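PDB 6IJ1: prenylcyclase from Actinoplanes teichomyceticus, which probably catalyses the cyclisation of a prenyl substrate. Local coordinates for residues W81-S84 and E85-P88. Residues are numbered along the deposited sequence; the frame is centred on the assembly and turned at random.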
loop_
_atom_site.group_PDB
_atom_site.type_symbol
_atom_site.label_atom_id
_atom_site.label_comp_id
_atom_site.label_asym_id
_atom_site.label_seq_id
_atom_site.Cartn_x
_atom_site.Cartn_y
_atom_site.Cartn_z
ATOM N N TRP A 81 5.270 -11.738 7.927
ATOM C CA TRP A 81 4.014 -11.331 8.565
ATOM C C TRP A 81 2.888 -11.509 7.567
ATOM O O TRP A 81 3.136 -11.841 6.413
ATOM C CB TRP A 81 4.092 -9.893 8.993
ATOM C CG TRP A 81 4.965 -9.641 10.212
ATOM C CD1 TRP A 81 4.532 -9.426 11.503
ATOM C CD2 TRP A 81 6.395 -9.436 10.210
ATOM N NE1 TRP A 81 5.651 -9.162 12.316
ATOM C CE2 TRP A 81 6.766 -9.158 11.540
ATOM C CE3 TRP A 81 7.377 -9.471 9.211
ATOM C CZ2 TRP A 81 8.109 -8.875 11.905
ATOM C CZ3 TRP A 81 8.737 -9.205 9.580
ATOM C CH2 TRP A 81 9.049 -8.922 10.907
ATOM N N ASN A 82 1.627 -11.308 8.036
ATOM C CA ASN A 82 0.460 -11.699 7.229
ATOM C C ASN A 82 -0.662 -10.670 7.313
ATOM O O ASN A 82 -0.596 -9.690 8.031
ATOM C CB ASN A 82 -0.030 -13.110 7.638
ATOM C CG ASN A 82 -0.294 -13.216 9.106
ATOM O OD1 ASN A 82 -0.764 -12.298 9.777
ATOM N ND2 ASN A 82 0.021 -14.388 9.629
ATOM N N TYR A 83 -1.717 -10.916 6.511
ATOM C CA TYR A 83 -2.937 -10.126 6.659
ATOM C C TYR A 83 -3.474 -10.290 8.064
ATOM O O TYR A 83 -3.803 -9.316 8.739
ATOM C CB TYR A 83 -3.975 -10.637 5.595
ATOM C CG TYR A 83 -5.444 -10.133 5.712
ATOM C CD1 TYR A 83 -6.338 -10.686 6.654
ATOM C CD2 TYR A 83 -5.909 -9.125 4.911
ATOM C CE1 TYR A 83 -7.647 -10.224 6.767
ATOM C CE2 TYR A 83 -7.225 -8.664 5.007
ATOM C CZ TYR A 83 -8.085 -9.218 5.933
ATOM O OH TYR A 83 -9.372 -8.738 6.020
ATOM N N SER A 84 -3.632 -11.558 8.472
ATOM C CA SER A 84 -3.982 -11.954 9.829
ATOM C C SER A 84 -3.665 -13.441 9.880
ATOM O O SER A 84 -3.269 -14.026 8.875
ATOM C CB SER A 84 -5.467 -11.709 10.137
ATOM O OG SER A 84 -6.221 -12.722 9.475
ATOM N N GLU A 85 -3.919 -14.062 11.030
ATOM C CA GLU A 85 -3.624 -15.495 11.168
ATOM C C GLU A 85 -4.418 -16.382 10.199
ATOM O O GLU A 85 -4.065 -17.551 9.984
ATOM C CB GLU A 85 -3.885 -15.861 12.630
ATOM C CG GLU A 85 -5.355 -15.690 13.000
ATOM C CD GLU A 85 -5.669 -16.079 14.437
ATOM O OE1 GLU A 85 -4.724 -16.294 15.231
ATOM O OE2 GLU A 85 -6.874 -16.179 14.765
ATOM N N VAL A 86 -5.461 -15.847 9.559
ATOM C CA VAL A 86 -6.208 -16.662 8.607
ATOM C C VAL A 86 -5.472 -16.879 7.303
ATOM O O VAL A 86 -5.902 -17.671 6.468
ATOM C CB VAL A 86 -7.596 -16.059 8.274
ATOM C CG1 VAL A 86 -8.322 -15.693 9.564
ATOM C CG2 VAL A 86 -7.460 -14.828 7.345
ATOM N N ALA A 87 -4.356 -16.170 7.069
ATOM C CA ALA A 87 -3.677 -16.174 5.793
ATOM C C ALA A 87 -2.214 -16.601 5.955
ATOM O O ALA A 87 -1.638 -16.413 7.026
ATOM C CB ALA A 87 -3.717 -14.742 5.190
ATOM N N PRO A 88 -1.609 -17.175 4.914
ATOM C CA PRO A 88 -0.161 -17.422 4.930
ATOM C C PRO A 88 0.587 -16.095 4.921
ATOM O O PRO A 88 0.047 -15.057 4.507
ATOM C CB PRO A 88 0.097 -18.207 3.637
ATOM C CG PRO A 88 -1.019 -17.869 2.753
ATOM C CD PRO A 88 -2.205 -17.457 3.600
HETATM O O HOH W 1 -1.152 -12.637 4.290
#
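The Ser84 side chain turns OG in between its own backbone N and carbonyl carbon (chi1 75°), which points the hydroxyl back toward the backbone of the turn it begins, where Val86 N donates a nearly straight hydrogen bond to it at 3.2 Å from OG. On Val86 it is CG2 that lies between backbone N and carbonyl carbon, and this methyl comes to 3.2 Å from Ser84 OG, a snug fit. One residue further, Ala87 N closes the type I beta turn from Ser84 to Ala87 with a hydrogen bond of 3.0 Å to Ser84 O; the N-H is well aligned (162°), but the donor stands 40° above the carbonyl plane. With a side-chain oxygen taking the N-H of the residue two further on and the carbonyl of the same serine taking the next one, Ser84 forms an ST turn overlapping the beta turn.

Apolar contact lines one flank: Tyr83 CB meets Ala87 CB at 4.1 Å, and Val86 CG2 approaches the Tyr83 ring obliquely, near CD1. On another side of the loop, Asn82 CB packs against the carbonyl oxygens of Ala87 and Pro88, while its ND2 is hydrogen-bonded to Glu89. A water joins the loop's two arms, accepting from Tyr83 N at 2.9 Å and donating to Pro88 O at 2.7 Å.

The turn lies at the surface, in the connection between helices 58-71 and 91-104. Tyr83 OH bonds to Leu36 N and Gly38 O, and its side chain also touches Trp43 of helix 42-52, while Trp81 NE1 reaches back to Leu71 O and Trp81 N bonds to Thr94 OG1 of helix 91-104.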